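Local coordinates for Sn-glycerol-3-phosphate ABC transporter substrate-binding protein UspB (Mycobacterium tuberculosis, PDB 4MFI), which probably serves as the substrate-binding subunit of an ABC importer, with specificity for glycerophosphocholine, at residues A52-R63 with F329-F339. Numbering follows the deposited sequence.
Sequences AERELIGRFQDR and FVTNPTNTAYF
Arg-59 reaches across from helix 52-63 and lays its guanidinium over one face of the Tyr-338 ring, a cation-pi contact with CZ 4.3 Å from the ring centroid and the planes tilted 39° apart. In the guanidinium plane, Arg-59 NH1 donates to Asn-335 OD1 at 3.0 Å. Arg-59 NE donates to the anti lone pair of Glu-55 OE2 at 2.8 Å, the hydrogen bond of a salt bridge. Together these fix the rotation of the guanidinium. The methylene CG of Glu-55 only packs against the hydroxyl end of Tyr-338.

One turn before Arg-59, Leu-56 is a knob among Val-330, Asn-335, Tyr-338 and Phe-339, its CD2 3.7 Å from Asn-335 CB. Phe-329, with CG anti to the backbone N (chi1 180°), pushes its ring between Leu-56, Arg-59, Phe-60 and Arg-63; the edge of Phe-60 meets its face, offset, with centroids 5.8 Å apart.

Behind this layer, Asn-335 ND2 donates to Phe-329 O at 2.9 Å, pinning the amide that receives Arg-59, while Asn-332 N reaches that oxygen from the opposite face of the Phe-329 carbonyl plane. Asn-332 OD1 N-caps helix 333-343 by accepting from Asn-335 N.

Helix segments 52-63 and 333-339 run nearly antiparallel (163°), and Phe-329 and Val-330 end helix 317-330, so helix 50-63 packs across the junction of two successive helices; it also packs on strands 39-43 and 69-73, while Phe-339 touches strand 144-160.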
loop_
_atom_site.group_PDB
_atom_site.type_symbol
_atom_site.label_atom_id
_atom_site.label_comp_id
_atom_site.label_asym_id
_atom_site.label_seq_id
_atom_site.Cartn_x
_atom_site.Cartn_y
_atom_site.Cartn_z
ATOM N N ALA A 52 7.873 -16.225 -9.911
ATOM C CA ALA A 52 7.622 -15.128 -10.841
ATOM C C ALA A 52 8.869 -14.267 -11.001
ATOM O O ALA A 52 9.178 -13.806 -12.099
ATOM C CB ALA A 52 6.451 -14.292 -10.374
ATOM N N GLU A 53 9.589 -14.055 -9.901
ATOM C CA GLU A 53 10.823 -13.279 -9.946
ATOM C C GLU A 53 11.912 -13.985 -10.759
ATOM O O GLU A 53 12.634 -13.345 -11.529
ATOM C CB GLU A 53 11.307 -12.960 -8.530
ATOM C CG GLU A 53 10.345 -12.053 -7.774
ATOM C CD GLU A 53 10.824 -11.698 -6.384
ATOM O OE1 GLU A 53 11.333 -12.602 -5.685
ATOM O OE2 GLU A 53 10.684 -10.513 -5.986
ATOM N N ARG A 54 12.035 -15.299 -10.597
ATOM C CA ARG A 54 12.994 -16.050 -11.405
ATOM C C ARG A 54 12.652 -15.977 -12.894
ATOM O O ARG A 54 13.546 -15.918 -13.740
ATOM C CB ARG A 54 13.091 -17.503 -10.944
ATOM C CG ARG A 54 13.803 -17.662 -9.608
ATOM C CD ARG A 54 14.059 -19.125 -9.276
ATOM N NE ARG A 54 12.822 -19.900 -9.222
ATOM C CZ ARG A 54 12.105 -20.087 -8.118
ATOM N NH1 ARG A 54 12.502 -19.557 -6.967
ATOM N NH2 ARG A 54 10.993 -20.806 -8.164
ATOM N N GLU A 55 11.361 -15.971 -13.213
ATOM C CA GLU A 55 10.932 -15.839 -14.600
ATOM C C GLU A 55 11.302 -14.464 -15.151
ATOM O O GLU A 55 11.795 -14.349 -16.274
ATOM C CB GLU A 55 9.424 -16.100 -14.735
ATOM C CG GLU A 55 8.825 -15.708 -16.091
ATOM C CD GLU A 55 9.352 -16.526 -17.260
ATOM O OE1 GLU A 55 9.847 -17.656 -17.040
ATOM O OE2 GLU A 55 9.261 -16.034 -18.412
ATOM N N LEU A 56 11.080 -13.418 -14.359
ATOM C CA LEU A 56 11.423 -12.068 -14.796
ATOM C C LEU A 56 12.935 -11.916 -14.990
ATOM O O LEU A 56 13.387 -11.260 -15.932
ATOM C CB LEU A 56 10.892 -11.032 -13.806
ATOM C CG LEU A 56 9.367 -10.929 -13.755
ATOM C CD1 LEU A 56 8.918 -9.932 -12.696
ATOM C CD2 LEU A 56 8.812 -10.559 -15.129
ATOM N N ILE A 57 13.713 -12.540 -14.110
ATOM C CA ILE A 57 15.170 -12.532 -14.235
ATOM C C ILE A 57 15.609 -13.230 -15.524
ATOM O O ILE A 57 16.514 -12.762 -16.220
ATOM C CB ILE A 57 15.840 -13.178 -12.998
ATOM C CG1 ILE A 57 15.764 -12.227 -11.798
ATOM C CG2 ILE A 57 17.297 -13.538 -13.286
ATOM C CD1 ILE A 57 16.156 -12.874 -10.485
ATOM N N GLY A 58 14.945 -14.338 -15.851
ATOM C CA GLY A 58 15.239 -15.060 -17.076
ATOM C C GLY A 58 14.966 -14.196 -18.293
ATOM O O GLY A 58 15.764 -14.166 -19.239
ATOM N N ARG A 59 13.837 -13.492 -18.273
ATOM C CA ARG A 59 13.493 -12.583 -19.365
ATOM C C ARG A 59 14.532 -11.469 -19.482
ATOM O O ARG A 59 14.928 -11.092 -20.588
ATOM C CB ARG A 59 12.098 -11.980 -19.156
ATOM C CG ARG A 59 10.966 -13.003 -19.158
ATOM C CD ARG A 59 9.625 -12.350 -18.835
ATOM N NE ARG A 59 8.543 -13.332 -18.852
ATOM C CZ ARG A 59 7.249 -13.029 -18.886
ATOM N NH1 ARG A 59 6.858 -11.761 -18.904
ATOM N NH2 ARG A 59 6.346 -14.000 -18.919
ATOM N N PHE A 60 14.978 -10.954 -18.339
ATOM C CA PHE A 60 15.978 -9.893 -18.327
ATOM C C PHE A 60 17.288 -10.360 -18.948
ATOM O O PHE A 60 17.870 -9.674 -19.798
ATOM C CB PHE A 60 16.215 -9.398 -16.900
ATOM C CG PHE A 60 17.317 -8.392 -16.786
ATOM C CD1 PHE A 60 17.108 -7.074 -17.161
ATOM C CD2 PHE A 60 18.566 -8.764 -16.307
ATOM C CE1 PHE A 60 18.125 -6.142 -17.055
ATOM C CE2 PHE A 60 19.589 -7.836 -16.192
ATOM C CZ PHE A 60 19.368 -6.520 -16.572
ATOM N N GLN A 61 17.742 -11.536 -18.530
ATOM C CA GLN A 61 19.002 -12.078 -19.022
ATOM C C GLN A 61 18.947 -12.411 -20.514
ATOM O O GLN A 61 19.973 -12.370 -21.198
ATOM C CB GLN A 61 19.430 -13.281 -18.181
ATOM C CG GLN A 61 19.778 -12.879 -16.750
ATOM C CD GLN A 61 20.162 -14.042 -15.858
ATOM O OE1 GLN A 61 20.724 -13.845 -14.781
ATOM N NE2 GLN A 61 19.858 -15.260 -16.294
ATOM N N ASP A 62 17.754 -12.713 -21.026
ATOM C CA ASP A 62 17.576 -12.895 -22.472
ATOM C C ASP A 62 17.771 -11.582 -23.228
ATOM O O ASP A 62 18.357 -11.557 -24.312
ATOM C CB ASP A 62 16.183 -13.445 -22.794
ATOM C CG ASP A 62 16.032 -14.915 -22.454
ATOM O OD1 ASP A 62 14.878 -15.366 -22.292
ATOM O OD2 ASP A 62 17.059 -15.622 -22.353
ATOM N N ARG A 63 17.264 -10.494 -22.651
ATOM C CA ARG A 63 17.296 -9.181 -23.287
ATOM C C ARG A 63 18.649 -8.507 -23.104
ATOM O O ARG A 63 19.103 -7.760 -23.974
ATOM C CB ARG A 63 16.186 -8.302 -22.699
ATOM C CG ARG A 63 16.023 -6.941 -23.359
ATOM C CD ARG A 63 15.513 -7.059 -24.796
ATOM N NE ARG A 63 14.216 -7.727 -24.869
ATOM C CZ ARG A 63 13.050 -7.116 -24.677
ATOM N NH1 ARG A 63 13.012 -5.818 -24.405
ATOM N NH2 ARG A 63 11.918 -7.803 -24.754
ATOM N N PHE A 329 13.256 -2.844 -16.537
ATOM C CA PHE A 329 12.808 -3.979 -17.333
ATOM C C PHE A 329 11.729 -4.793 -16.617
ATOM O O PHE A 329 10.687 -5.103 -17.198
ATOM C CB PHE A 329 13.983 -4.879 -17.725
ATOM C CG PHE A 329 13.577 -6.070 -18.537
ATOM C CD1 PHE A 329 13.419 -5.966 -19.911
ATOM C CD2 PHE A 329 13.326 -7.290 -17.925
ATOM C CE1 PHE A 329 13.027 -7.066 -20.664
ATOM C CE2 PHE A 329 12.939 -8.387 -18.665
ATOM C CZ PHE A 329 12.787 -8.278 -20.035
ATOM N N VAL A 330 11.967 -5.139 -15.356
ATOM C CA VAL A 330 11.022 -6.011 -14.663
ATOM C C VAL A 330 9.710 -5.303 -14.333
ATOM O O VAL A 330 8.717 -5.958 -14.004
ATOM C CB VAL A 330 11.625 -6.694 -13.413
ATOM C CG1 VAL A 330 12.857 -7.506 -13.798
ATOM C CG2 VAL A 330 11.953 -5.669 -12.317
ATOM N N THR A 331 9.705 -3.973 -14.439
ATOM C CA THR A 331 8.480 -3.192 -14.254
ATOM C C THR A 331 7.979 -2.587 -15.567
ATOM O O THR A 331 7.214 -1.610 -15.565
ATOM C CB THR A 331 8.641 -2.081 -13.186
ATOM O OG1 THR A 331 9.660 -1.161 -13.596
ATOM C CG2 THR A 331 8.981 -2.682 -11.821
ATOM N N ASN A 332 8.396 -3.166 -16.693
ATOM C CA ASN A 332 7.868 -2.726 -17.982
ATOM C C ASN A 332 6.413 -3.216 -18.141
ATOM O O ASN A 332 5.926 -3.973 -17.294
ATOM C CB ASN A 332 8.833 -3.069 -19.147
ATOM C CG ASN A 332 8.753 -4.522 -19.623
ATOM O OD1 ASN A 332 7.839 -5.270 -19.287
ATOM N ND2 ASN A 332 9.720 -4.909 -20.456
ATOM N N PRO A 333 5.694 -2.752 -19.177
ATOM C CA PRO A 333 4.263 -3.091 -19.200
ATOM C C PRO A 333 3.957 -4.591 -19.243
ATOM O O PRO A 333 3.096 -5.060 -18.491
ATOM C CB PRO A 333 3.766 -2.392 -20.465
ATOM C CG PRO A 333 4.670 -1.218 -20.601
ATOM C CD PRO A 333 6.020 -1.703 -20.158
ATOM N N THR A 334 4.659 -5.326 -20.097
ATOM C CA THR A 334 4.514 -6.777 -20.189
ATOM C C THR A 334 4.820 -7.452 -18.854
ATOM O O THR A 334 4.091 -8.338 -18.391
ATOM C CB THR A 334 5.495 -7.338 -21.244
ATOM O OG1 THR A 334 5.130 -6.851 -22.540
ATOM C CG2 THR A 334 5.474 -8.848 -21.261
ATOM N N ASN A 335 5.906 -7.024 -18.229
ATOM C CA ASN A 335 6.403 -7.726 -17.059
ATOM C C ASN A 335 5.635 -7.412 -15.786
ATOM O O ASN A 335 5.444 -8.291 -14.945
ATOM C CB ASN A 335 7.901 -7.484 -16.900
ATOM C CG ASN A 335 8.696 -8.165 -17.982
ATOM O OD1 ASN A 335 8.264 -9.182 -18.530
ATOM N ND2 ASN A 335 9.858 -7.611 -18.310
ATOM N N THR A 336 5.183 -6.171 -15.632
ATOM C CA THR A 336 4.346 -5.864 -14.478
ATOM C C THR A 336 2.978 -6.547 -14.606
ATOM O O THR A 336 2.404 -6.983 -13.612
ATOM C CB THR A 336 4.206 -4.338 -14.220
ATOM O OG1 THR A 336 3.621 -4.131 -12.927
ATOM C CG2 THR A 336 3.342 -3.660 -15.279
ATOM N N ALA A 337 2.476 -6.668 -15.831
ATOM C CA ALA A 337 1.241 -7.413 -16.064
ATOM C C ALA A 337 1.418 -8.865 -15.635
ATOM O O ALA A 337 0.578 -9.415 -14.917
ATOM C CB ALA A 337 0.828 -7.333 -17.526
ATOM N N TYR A 338 2.518 -9.477 -16.066
ATOM C CA TYR A 338 2.840 -10.845 -15.664
ATOM C C TYR A 338 2.949 -10.992 -14.146
ATOM O O TYR A 338 2.355 -11.905 -13.555
ATOM C CB TYR A 338 4.131 -11.322 -16.337
ATOM C CG TYR A 338 4.642 -12.630 -15.783
ATOM C CD1 TYR A 338 4.059 -13.837 -16.149
ATOM C CD2 TYR A 338 5.696 -12.655 -14.877
ATOM C CE1 TYR A 338 4.520 -15.033 -15.630
ATOM C CE2 TYR A 338 6.165 -13.839 -14.357
ATOM C CZ TYR A 338 5.576 -15.025 -14.732
ATOM O OH TYR A 338 6.045 -16.205 -14.206
ATOM N N PHE A 339 3.703 -10.093 -13.515
ATOM C CA PHE A 339 3.878 -10.137 -12.069
ATOM C C PHE A 339 2.526 -10.046 -11.359
ATOM O O PHE A 339 2.257 -10.796 -10.412
ATOM C CB PHE A 339 4.805 -9.006 -11.615
ATOM C CG PHE A 339 5.250 -9.121 -10.183
ATOM C CD1 PHE A 339 6.210 -10.056 -9.812
ATOM C CD2 PHE A 339 4.740 -8.269 -9.214
ATOM C CE1 PHE A 339 6.636 -10.155 -8.495
ATOM C CE2 PHE A 339 5.160 -8.364 -7.892
ATOM C CZ PHE A 339 6.110 -9.313 -7.536
HETATM O O HOH W 1 9.576 -7.084 -22.459
#